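Local atomic coordinates of MFP2b (Ascaris suum, PDB entry 2BJR), a protein that is thought to enhance polymerization of major sperm protein (MSP) in the amoeboid motility of nematode sperm, and binds a zinc ion. Residues A[192-197]-A[271-276]; A[239-244]-A[310-315]; A[283-288]-A[298-303]; A[226-231]-A[322-327]. One frame throughout, in Å; residues are numbered along the deposited sequence.

Contact 1. Residues A[192-197]-A[271-276]; sequences LNEWAD and ILYELP
This is antiparallel beta pairing: strand 194-199 runs against strand 268-274, which also pairs with 229-235, so the contact adds 194-199 to that antiparallel sheet. The two faces of the pair are dressed differently. On one face W195 and L272 sit across from each other at a non-hydrogen-bonded pair. The W195 indole, with CG anti to its carbonyl carbon, swings over L272. L272 in turn puts CG anti to its own N (chi1 -178°), so that CD1 lies over the centre of the six-membered ring, a CH-pi contact at 3.9 Å from the ring centroid. L272 CB lies over a face of the indole as well, 3.7 Å from W195 CZ3. On the other face A196 CB rests on the Y273 ring, 3.8 Å from its centroid and offset toward the rim. Next to it, E194 bends at chi2 (80°) and crosses L275 at about a right angle, E194 CG lying 3.7 Å from L275 CD2. The backbone is joined twice at A196 and I271, each N-H nearly straight to the other's O. Y273 N adds a bond to E194 O. A water accepts from E194 N at 2.9 Å and donates to Y273 O at 2.6 Å.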
# COMPACT_ATOMS: atom_id res chain seq x y z
N LEU A 192 6.43 -6.97 -6.94
CA LEU A 192 5.56 -6.58 -5.85
C LEU A 192 4.09 -6.54 -6.27
O LEU A 192 3.78 -6.08 -7.32
CB LEU A 192 5.95 -5.19 -5.37
CG LEU A 192 7.42 -5.13 -4.94
CD1 LEU A 192 7.65 -3.80 -4.24
CD2 LEU A 192 7.87 -6.26 -4.03
N ASN A 193 3.21 -7.04 -5.44
CA ASN A 193 1.77 -6.93 -5.68
C ASN A 193 1.43 -5.47 -5.82
O ASN A 193 1.93 -4.63 -5.04
CB ASN A 193 0.98 -7.50 -4.52
CG ASN A 193 1.20 -8.99 -4.31
OD1 ASN A 193 1.60 -9.42 -3.21
ND2 ASN A 193 0.93 -9.78 -5.36
N GLU A 194 0.60 -5.16 -6.77
CA GLU A 194 0.19 -3.79 -7.06
C GLU A 194 -1.10 -3.48 -6.29
O GLU A 194 -2.14 -4.10 -6.51
CB GLU A 194 -0.03 -3.63 -8.56
CG GLU A 194 -0.39 -2.22 -8.98
CD GLU A 194 0.80 -1.29 -9.08
OE1 GLU A 194 1.95 -1.74 -8.86
OE2 GLU A 194 0.58 -0.11 -9.40
N TRP A 195 -1.01 -2.52 -5.35
CA TRP A 195 -2.16 -2.10 -4.54
C TRP A 195 -2.50 -0.64 -4.79
O TRP A 195 -1.63 0.20 -4.69
CB TRP A 195 -1.80 -2.28 -3.05
CG TRP A 195 -1.65 -3.72 -2.60
CD1 TRP A 195 -0.49 -4.44 -2.46
CD2 TRP A 195 -2.68 -4.56 -2.17
NE1 TRP A 195 -0.75 -5.68 -1.94
CE2 TRP A 195 -2.11 -5.79 -1.78
CE3 TRP A 195 -4.07 -4.42 -2.09
CZ2 TRP A 195 -2.86 -6.85 -1.30
CZ3 TRP A 195 -4.79 -5.47 -1.65
CH2 TRP A 195 -4.19 -6.67 -1.24
N ALA A 196 -3.76 -0.33 -5.12
CA ALA A 196 -4.12 1.01 -5.47
C ALA A 196 -4.96 1.61 -4.33
O ALA A 196 -5.82 0.96 -3.76
CB ALA A 196 -4.90 1.02 -6.77
N ASP A 197 -4.74 2.87 -4.03
CA ASP A 197 -5.51 3.59 -2.98
C ASP A 197 -6.79 4.20 -3.53
O ASP A 197 -6.75 4.92 -4.55
CB ASP A 197 -4.65 4.72 -2.42
CG ASP A 197 -3.45 4.17 -1.64
OD1 ASP A 197 -3.69 3.66 -0.53
OD2 ASP A 197 -2.28 4.16 -2.08
N ILE A 271 -6.92 -1.48 -3.12
CA ILE A 271 -7.47 -2.44 -4.05
C ILE A 271 -6.35 -3.12 -4.81
O ILE A 271 -5.47 -2.47 -5.40
CB ILE A 271 -8.44 -1.76 -5.01
CG1 ILE A 271 -9.66 -1.18 -4.26
CG2 ILE A 271 -8.89 -2.78 -6.10
CD1 ILE A 271 -10.67 -0.40 -5.10
N LEU A 272 -6.40 -4.46 -4.84
CA LEU A 272 -5.37 -5.23 -5.53
C LEU A 272 -5.62 -5.16 -7.06
O LEU A 272 -6.75 -5.30 -7.50
CB LEU A 272 -5.37 -6.71 -5.04
CG LEU A 272 -4.30 -7.59 -5.65
CD1 LEU A 272 -2.95 -7.13 -5.27
CD2 LEU A 272 -4.48 -9.01 -5.20
N TYR A 273 -4.55 -4.92 -7.82
CA TYR A 273 -4.62 -4.84 -9.27
C TYR A 273 -3.78 -5.94 -9.90
O TYR A 273 -2.69 -6.26 -9.42
CB TYR A 273 -4.06 -3.52 -9.77
CG TYR A 273 -4.97 -2.32 -9.76
CD1 TYR A 273 -6.29 -2.38 -9.37
CD2 TYR A 273 -4.47 -1.09 -10.16
CE1 TYR A 273 -7.11 -1.24 -9.41
CE2 TYR A 273 -5.27 0.05 -10.20
CZ TYR A 273 -6.58 -0.03 -9.84
OH TYR A 273 -7.35 1.11 -9.88
N GLU A 274 -4.29 -6.49 -10.99
CA GLU A 274 -3.54 -7.40 -11.84
C GLU A 274 -2.90 -6.54 -12.90
O GLU A 274 -3.60 -5.86 -13.70
CB GLU A 274 -4.50 -8.42 -12.49
CG GLU A 274 -3.83 -9.45 -13.38
CD GLU A 274 -4.83 -10.54 -13.74
OE1 GLU A 274 -5.83 -10.19 -14.41
OE2 GLU A 274 -4.65 -11.70 -13.31
N LEU A 275 -1.58 -6.56 -12.91
CA LEU A 275 -0.82 -5.78 -13.84
C LEU A 275 -0.92 -6.35 -15.25
O LEU A 275 -1.25 -7.50 -15.42
CB LEU A 275 0.62 -5.80 -13.41
CG LEU A 275 0.80 -5.06 -12.09
CD1 LEU A 275 2.19 -5.29 -11.60
CD2 LEU A 275 0.49 -3.57 -12.28
N PRO A 276 -0.64 -5.53 -16.25
CA PRO A 276 -0.57 -6.04 -17.63
C PRO A 276 0.46 -7.17 -17.75
O PRO A 276 1.53 -7.10 -17.14
CB PRO A 276 -0.11 -4.81 -18.43
CG PRO A 276 -0.59 -3.66 -17.60
CD PRO A 276 -0.30 -4.10 -16.18
O HOH W 1 -0.39 -7.23 -8.60

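Contact 2. Residues A[239-244]-A[310-315]; sequences PVMGRI and GNISPA
Segments 239-244 and 310-315 run side by side in roughly the same direction, P239 beside I312 and M241 beside P314, but no hydrogen bond joins them. The CA atoms of P239 and I312 are 6.7 Å apart, and those of M241 and P314 are 5.6 Å apart. This is the meeting of two different antiparallel sheets, and side chains fill the gap between the backbones.

I312 points toward P239 and M241, and its two branches divide the work. CG1, anti to its carbonyl carbon, meets the proline: I312 CG1 is 3.6 Å from P239 O and 4.0 Å from the ring atom P239 CG. I312 CG2, anti to the backbone N, comes to 4.0 Å from M241 CG. M241 is a selenomethionine. Its chain bends at chi2 (-72°) and then runs straight through the selenium, so it lies alongside the P314 ring with both pointing the same way. M241 SE is 4.1 Å from P314 CG, and the terminal M241 CE reaches I312 O at 3.7 Å. All are van der Waals contacts, some against the carbonyl oxygens of P239 and I312, and every touching residue is buried. S313 turns away from this interface, and its OG is bonded to V303 O.

Strand 238-247 lies between strands 229-235 and 250-257 in its sheet. Strand 313-319 lies between 322-329 and 355-361 in the other. K327, from strand 322-329, packs on both M241 and I312, while P314 also touches V230 and P239 touches L232, both from strand 229-235.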
# COMPACT_ATOMS: atom_id res chain seq x y z
N PRO A 239 -3.75 -5.93 9.36
CA PRO A 239 -4.26 -6.02 7.99
C PRO A 239 -5.48 -6.90 7.89
O PRO A 239 -5.54 -7.98 8.50
CB PRO A 239 -3.08 -6.60 7.22
CG PRO A 239 -2.36 -7.44 8.21
CD PRO A 239 -2.52 -6.73 9.52
N VAL A 240 -6.51 -6.41 7.20
CA VAL A 240 -7.76 -7.11 7.02
C VAL A 240 -8.06 -7.20 5.52
O VAL A 240 -8.32 -6.18 4.87
CB VAL A 240 -8.90 -6.34 7.68
CG1 VAL A 240 -10.19 -7.14 7.69
CG2 VAL A 240 -8.47 -5.95 9.09
N MSE A 241 -8.04 -8.43 5.00
CA MSE A 241 -8.50 -8.64 3.64
C MSE A 241 -10.01 -8.80 3.65
O MSE A 241 -10.62 -9.33 4.54
CB MSE A 241 -7.86 -9.85 2.96
CG MSE A 241 -6.42 -9.80 2.83
SE MSE A 241 -5.78 -8.54 1.53
CE MSE A 241 -3.94 -8.99 1.79
N GLY A 242 -10.63 -8.26 2.63
CA GLY A 242 -12.03 -8.38 2.50
C GLY A 242 -12.44 -8.18 1.07
O GLY A 242 -11.66 -8.40 0.15
N ARG A 243 -13.71 -7.80 0.88
CA ARG A 243 -14.30 -7.75 -0.44
C ARG A 243 -14.85 -6.40 -0.82
O ARG A 243 -15.41 -5.70 0.03
CB ARG A 243 -15.39 -8.81 -0.52
CG ARG A 243 -16.65 -8.61 0.27
CD ARG A 243 -17.62 -9.78 0.16
NE ARG A 243 -18.80 -9.63 1.02
CZ ARG A 243 -18.83 -9.93 2.32
NH1 ARG A 243 -17.74 -10.42 2.91
NH2 ARG A 243 -19.91 -9.76 3.04
N ILE A 244 -14.67 -6.01 -2.08
CA ILE A 244 -15.41 -4.91 -2.68
C ILE A 244 -16.29 -5.36 -3.84
O ILE A 244 -16.08 -6.43 -4.41
CB ILE A 244 -14.52 -3.77 -3.13
CG1 ILE A 244 -13.51 -4.26 -4.16
CG2 ILE A 244 -13.84 -3.13 -1.93
CD1 ILE A 244 -12.79 -3.15 -4.93
N GLY A 310 0.03 -12.69 12.82
CA GLY A 310 -0.36 -13.60 11.75
C GLY A 310 -0.40 -12.87 10.42
O GLY A 310 -0.89 -11.74 10.35
N ASN A 311 0.09 -13.50 9.37
CA ASN A 311 0.09 -12.93 8.04
C ASN A 311 -1.21 -13.24 7.35
O ASN A 311 -1.72 -14.35 7.45
CB ASN A 311 1.27 -13.45 7.26
CG ASN A 311 2.57 -13.31 8.06
OD1 ASN A 311 2.74 -12.32 8.80
ND2 ASN A 311 3.44 -14.32 7.97
N ILE A 312 -1.79 -12.25 6.69
CA ILE A 312 -3.16 -12.39 6.21
C ILE A 312 -3.21 -12.44 4.69
O ILE A 312 -2.57 -11.64 4.02
CB ILE A 312 -3.97 -11.22 6.76
CG1 ILE A 312 -3.86 -11.14 8.30
CG2 ILE A 312 -5.41 -11.36 6.38
CD1 ILE A 312 -4.41 -12.35 9.05
N SER A 313 -4.02 -13.35 4.15
CA SER A 313 -4.15 -13.60 2.72
C SER A 313 -5.61 -13.48 2.30
O SER A 313 -6.50 -13.74 3.13
CB SER A 313 -3.68 -15.04 2.38
OG SER A 313 -2.33 -15.22 2.78
N PRO A 314 -5.88 -13.14 1.02
CA PRO A 314 -7.25 -13.16 0.53
C PRO A 314 -7.71 -14.62 0.34
O PRO A 314 -6.93 -15.43 -0.13
CB PRO A 314 -7.16 -12.44 -0.86
CG PRO A 314 -5.82 -11.88 -0.92
CD PRO A 314 -4.94 -12.75 -0.06
N ALA A 315 -8.97 -14.92 0.62
CA ALA A 315 -9.48 -16.30 0.57
C ALA A 315 -10.97 -16.29 0.37
O ALA A 315 -11.68 -15.52 1.00
CB ALA A 315 -9.13 -17.02 1.82

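Contact 3. Residues A[283-288]-A[298-303]; sequences DYDWKP and KEWIPV
Strands 282-288 and 300-302 both pair antiparallel with strand 355-361, which lies between them in an antiparallel sheet. The two are therefore next-but-one neighbours, 8.8 Å apart at the closest approach of their axes and strongly twisted, at 76°. The side chain of W300 bridges most of the gap.

From CB, chi1 (-71°) sets CG anti to the carbonyl carbon and sends the indole toward strand 282-288. The five-membered ring comes first, and K287 lies across one face of it: K287 CE is over CG, CD1 and CD2, and closest of all to CE2 at 3.5 Å. CE stands 3.5 Å from the centroid of that ring, a CH-pi contact almost along its normal. NE1 shares this cover. Beyond CE2, CZ2 is still near the lysine, and the far end of the six-membered ring then changes partner. W300 CH2 lies 3.6 Å from D285 CB, and W300 CZ3 approaches the backbone of the other strand, 3.4 Å from D283 O.

K287 makes two interactions with its tip. Its chain bends at chi2, and its NZ makes an off-centre cation-pi contact with the indole while pairing with D285 OD2 in a salt bridge, which it meets from above the carboxylate plane. A carboxylate and an indole face so near NZ would be expected to favour its charged form. D283 carries its own salt bridges to R280 and K362.

Y284 is bonded through OH to N193 and crosses V303 at about a right angle, with Y284 CE2 3.6 Å from V303 CG2.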
# COMPACT_ATOMS: atom_id res chain seq x y z
N ASP A 283 2.02 -14.44 -11.95
CA ASP A 283 0.63 -14.59 -12.27
C ASP A 283 -0.19 -15.01 -11.06
O ASP A 283 0.30 -15.72 -10.19
CB ASP A 283 0.46 -15.69 -13.36
CG ASP A 283 1.27 -15.37 -14.62
OD1 ASP A 283 1.04 -14.28 -15.19
OD2 ASP A 283 2.22 -16.08 -15.02
N TYR A 284 -1.46 -14.62 -11.04
CA TYR A 284 -2.36 -14.98 -9.96
C TYR A 284 -3.22 -16.17 -10.34
O TYR A 284 -3.60 -16.32 -11.50
CB TYR A 284 -3.34 -13.83 -9.66
CG TYR A 284 -2.73 -12.64 -8.97
CD1 TYR A 284 -2.85 -11.38 -9.50
CD2 TYR A 284 -2.03 -12.78 -7.77
CE1 TYR A 284 -2.33 -10.24 -8.84
CE2 TYR A 284 -1.44 -11.68 -7.16
CZ TYR A 284 -1.61 -10.42 -7.68
OH TYR A 284 -1.03 -9.33 -7.02
N ASP A 285 -3.60 -16.95 -9.34
CA ASP A 285 -4.63 -17.97 -9.45
C ASP A 285 -5.12 -18.31 -8.05
O ASP A 285 -4.42 -18.08 -7.08
CB ASP A 285 -4.00 -19.23 -10.03
CG ASP A 285 -5.03 -20.19 -10.60
OD1 ASP A 285 -6.25 -19.85 -10.75
OD2 ASP A 285 -4.63 -21.31 -10.93
N TRP A 286 -6.32 -18.85 -7.95
CA TRP A 286 -6.88 -19.20 -6.65
C TRP A 286 -6.66 -20.67 -6.49
O TRP A 286 -6.96 -21.43 -7.43
CB TRP A 286 -8.36 -18.83 -6.57
CG TRP A 286 -8.57 -17.35 -6.68
CD1 TRP A 286 -8.50 -16.58 -7.83
CD2 TRP A 286 -8.86 -16.46 -5.62
NE1 TRP A 286 -8.75 -15.27 -7.53
CE2 TRP A 286 -8.97 -15.15 -6.18
CE3 TRP A 286 -9.03 -16.61 -4.25
CZ2 TRP A 286 -9.24 -14.03 -5.42
CZ3 TRP A 286 -9.30 -15.47 -3.49
CH2 TRP A 286 -9.44 -14.21 -4.10
N LYS A 287 -6.08 -21.06 -5.37
CA LYS A 287 -5.68 -22.46 -5.13
C LYS A 287 -6.31 -22.99 -3.86
O LYS A 287 -6.50 -22.22 -2.90
CB LYS A 287 -4.16 -22.57 -4.99
CG LYS A 287 -3.36 -22.11 -6.20
CD LYS A 287 -3.68 -23.05 -7.42
CE LYS A 287 -2.66 -22.88 -8.53
NZ LYS A 287 -3.20 -23.42 -9.83
N PRO A 288 -6.65 -24.30 -3.83
CA PRO A 288 -7.19 -24.92 -2.62
C PRO A 288 -6.21 -24.74 -1.51
O PRO A 288 -5.00 -24.77 -1.72
CB PRO A 288 -7.37 -26.42 -3.02
CG PRO A 288 -7.54 -26.39 -4.53
CD PRO A 288 -6.58 -25.26 -4.95
N LYS A 298 8.21 -22.61 -2.72
CA LYS A 298 8.33 -21.40 -3.53
C LYS A 298 8.00 -21.69 -5.02
O LYS A 298 8.77 -21.38 -5.93
CB LYS A 298 9.69 -20.71 -3.31
CG LYS A 298 9.91 -20.25 -1.84
CD LYS A 298 10.33 -18.76 -1.71
CE LYS A 298 10.08 -18.23 -0.28
NZ LYS A 298 10.81 -16.94 0.05
N GLU A 299 6.81 -22.28 -5.21
CA GLU A 299 6.11 -22.36 -6.49
C GLU A 299 4.86 -21.40 -6.40
O GLU A 299 4.99 -20.20 -6.67
CB GLU A 299 5.77 -23.83 -6.81
CG GLU A 299 6.44 -24.87 -5.87
CD GLU A 299 6.79 -26.22 -6.52
OE1 GLU A 299 7.91 -26.34 -7.11
OE2 GLU A 299 5.96 -27.18 -6.41
N TRP A 300 3.68 -21.89 -6.02
CA TRP A 300 2.54 -20.99 -5.74
C TRP A 300 2.62 -20.50 -4.30
O TRP A 300 2.82 -21.26 -3.36
CB TRP A 300 1.19 -21.65 -6.02
CG TRP A 300 0.92 -21.86 -7.46
CD1 TRP A 300 1.13 -23.00 -8.17
CD2 TRP A 300 0.39 -20.90 -8.38
NE1 TRP A 300 0.77 -22.82 -9.48
CE2 TRP A 300 0.33 -21.53 -9.65
CE3 TRP A 300 -0.00 -19.56 -8.29
CZ2 TRP A 300 -0.14 -20.89 -10.79
CZ3 TRP A 300 -0.45 -18.91 -9.41
CH2 TRP A 300 -0.52 -19.57 -10.67
N ILE A 301 2.56 -19.19 -4.13
CA ILE A 301 2.73 -18.62 -2.81
C ILE A 301 1.46 -17.80 -2.55
O ILE A 301 1.09 -17.00 -3.39
CB ILE A 301 3.97 -17.71 -2.79
CG1 ILE A 301 5.24 -18.47 -3.25
CG2 ILE A 301 4.24 -17.16 -1.43
CD1 ILE A 301 6.54 -17.67 -2.99
N PRO A 302 0.81 -17.95 -1.41
CA PRO A 302 -0.31 -17.05 -1.11
C PRO A 302 0.12 -15.58 -1.16
O PRO A 302 1.23 -15.21 -0.81
CB PRO A 302 -0.72 -17.44 0.32
CG PRO A 302 -0.23 -18.84 0.49
CD PRO A 302 1.07 -18.91 -0.30
N VAL A 303 -0.81 -14.72 -1.58
CA VAL A 303 -0.66 -13.29 -1.45
C VAL A 303 -0.77 -13.06 0.05
O VAL A 303 -1.65 -13.61 0.66
CB VAL A 303 -1.76 -12.56 -2.24
CG1 VAL A 303 -1.86 -11.13 -1.86
CG2 VAL A 303 -1.46 -12.72 -3.70

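Contact 4. Residues A[226-231]-A[322-327]; sequences PDQYVA and KEILGK
Two antiparallel sheets of the second cytosolic motility protein region face each other here: segment 226-231 leads into strand 229-235 of one, and segment 322-327 lies on strand 322-329 of the other. The polar link is a single bond from backbone to side chain. Q228, extended beyond CG, slides past L325 in the opposite direction and presents OE1 to the backbone N of L325 at 3.0 Å. The N-H points at it nearly straight (163°), and the donor lies almost on the extension of the amide C=O. NE2 of the same amide is bonded to N225 O and T220 OG1, so both ends of this buried group have partners and its rotation is fixed.

Van der Waals packing of carbons against polar oxygens surrounds that bond. I324 CD1 comes up beside the amide, 3.5 Å from Q228 OE1, and L325 CB is 3.3 Å from the same Q228 OE1. The Y229 CB bond points away from 322-327, and its ring stacks edge-to-face with W204; only its backbone takes part, with Y229 O 3.4 Å from L325 CD2.

The one apolar side-chain pair depends on L325 holding CG anti to its backbone N: L325 CD2 lies 4.2 Å from V230 CG2.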
# COMPACT_ATOMS: atom_id res chain seq x y z
N PRO A 226 -22.44 -11.20 -6.52
CA PRO A 226 -21.62 -12.29 -7.05
C PRO A 226 -20.20 -11.90 -7.53
O PRO A 226 -19.33 -12.77 -7.61
CB PRO A 226 -22.46 -12.85 -8.21
CG PRO A 226 -23.83 -12.35 -8.02
CD PRO A 226 -23.69 -11.02 -7.29
N ASP A 227 -19.97 -10.63 -7.87
CA ASP A 227 -18.66 -10.18 -8.36
C ASP A 227 -17.98 -9.38 -7.24
O ASP A 227 -18.31 -8.22 -6.94
CB ASP A 227 -18.79 -9.37 -9.65
CG ASP A 227 -19.35 -10.20 -10.77
OD1 ASP A 227 -18.86 -11.34 -11.00
OD2 ASP A 227 -20.33 -9.81 -11.45
N GLN A 228 -17.04 -10.07 -6.61
CA GLN A 228 -16.35 -9.59 -5.43
C GLN A 228 -14.87 -9.55 -5.72
O GLN A 228 -14.35 -10.44 -6.35
CB GLN A 228 -16.62 -10.55 -4.29
CG GLN A 228 -18.04 -10.57 -3.82
CD GLN A 228 -18.39 -11.76 -2.92
OE1 GLN A 228 -17.53 -12.30 -2.20
NE2 GLN A 228 -19.64 -12.17 -2.95
N TYR A 229 -14.18 -8.51 -5.25
CA TYR A 229 -12.81 -8.29 -5.59
C TYR A 229 -11.99 -8.03 -4.33
O TYR A 229 -12.52 -7.63 -3.32
CB TYR A 229 -12.65 -7.11 -6.51
CG TYR A 229 -13.49 -7.20 -7.80
CD1 TYR A 229 -14.85 -6.86 -7.79
CD2 TYR A 229 -12.91 -7.60 -8.99
CE1 TYR A 229 -15.61 -6.89 -8.95
CE2 TYR A 229 -13.70 -7.69 -10.15
CZ TYR A 229 -15.03 -7.28 -10.10
OH TYR A 229 -15.83 -7.34 -11.22
N VAL A 230 -10.70 -8.34 -4.41
CA VAL A 230 -9.82 -8.27 -3.24
C VAL A 230 -9.47 -6.83 -2.83
O VAL A 230 -9.03 -6.02 -3.64
CB VAL A 230 -8.52 -8.99 -3.57
CG1 VAL A 230 -7.50 -8.84 -2.36
CG2 VAL A 230 -8.79 -10.46 -3.82
N ALA A 231 -9.63 -6.54 -1.55
CA ALA A 231 -9.26 -5.24 -0.98
C ALA A 231 -8.69 -5.49 0.40
O ALA A 231 -8.97 -6.53 1.03
CB ALA A 231 -10.49 -4.38 -0.90
N LYS A 322 -22.04 -21.89 0.05
CA LYS A 322 -21.86 -20.75 -0.86
C LYS A 322 -20.44 -20.19 -0.75
O LYS A 322 -19.78 -20.32 0.28
CB LYS A 322 -22.85 -19.65 -0.49
CG LYS A 322 -24.33 -20.08 -0.60
CD LYS A 322 -24.66 -20.52 -2.03
CE LYS A 322 -26.16 -20.79 -2.22
NZ LYS A 322 -26.48 -21.16 -3.62
N GLU A 323 -20.01 -19.56 -1.83
CA GLU A 323 -18.70 -18.95 -1.97
C GLU A 323 -18.75 -17.49 -1.55
O GLU A 323 -19.65 -16.79 -1.95
CB GLU A 323 -18.29 -19.00 -3.42
CG GLU A 323 -18.09 -20.42 -3.94
CD GLU A 323 -18.21 -20.55 -5.44
OE1 GLU A 323 -18.72 -19.63 -6.09
OE2 GLU A 323 -17.77 -21.60 -5.96
N ILE A 324 -17.75 -17.03 -0.79
CA ILE A 324 -17.75 -15.68 -0.23
C ILE A 324 -16.34 -15.24 0.11
O ILE A 324 -15.60 -15.95 0.78
CB ILE A 324 -18.69 -15.59 0.98
CG1 ILE A 324 -18.71 -14.18 1.59
CG2 ILE A 324 -18.32 -16.61 2.05
CD1 ILE A 324 -19.33 -13.19 0.70
N LEU A 325 -15.96 -14.06 -0.38
CA LEU A 325 -14.61 -13.56 -0.24
C LEU A 325 -14.35 -12.89 1.13
O LEU A 325 -15.07 -11.95 1.53
CB LEU A 325 -14.31 -12.60 -1.37
CG LEU A 325 -12.94 -11.95 -1.39
CD1 LEU A 325 -11.86 -13.00 -1.52
CD2 LEU A 325 -12.76 -10.91 -2.49
N GLY A 326 -13.31 -13.39 1.79
CA GLY A 326 -12.81 -12.80 3.03
C GLY A 326 -11.31 -13.02 3.19
O GLY A 326 -10.52 -12.72 2.30
N LYS A 327 -10.89 -13.46 4.35
CA LYS A 327 -9.44 -13.47 4.63
C LYS A 327 -9.04 -14.79 5.30
O LYS A 327 -9.88 -15.45 5.90
CB LYS A 327 -9.09 -12.24 5.49
CG LYS A 327 -9.56 -12.36 7.00
CD LYS A 327 -9.44 -11.01 7.74
CE LYS A 327 -9.88 -11.13 9.21
NZ LYS A 327 -8.79 -11.77 10.06

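Overall arrangement
All four contacts lie in the second cytosolic motility protein region and involve two antiparallel sheets. Contact 1 pairs strands within the first sheet, contact 3 joins next-but-one strands of the second, and contacts 2 and 4 bring the two sheets together. Contacts 2 and 4 are closest, with centres about 10 Å apart, while 1 and 4 are about 17 Å apart. Along the chain contact 3 is nested inside contact 2, and contact 2 inside contact 4; contact 1 crosses both 2 and 4 and closes before 3 opens. W195 packs on M241 and V230, and W286 of contact 3 on L325 and V230, so together the contacts tie the two sheets of this half of the chain.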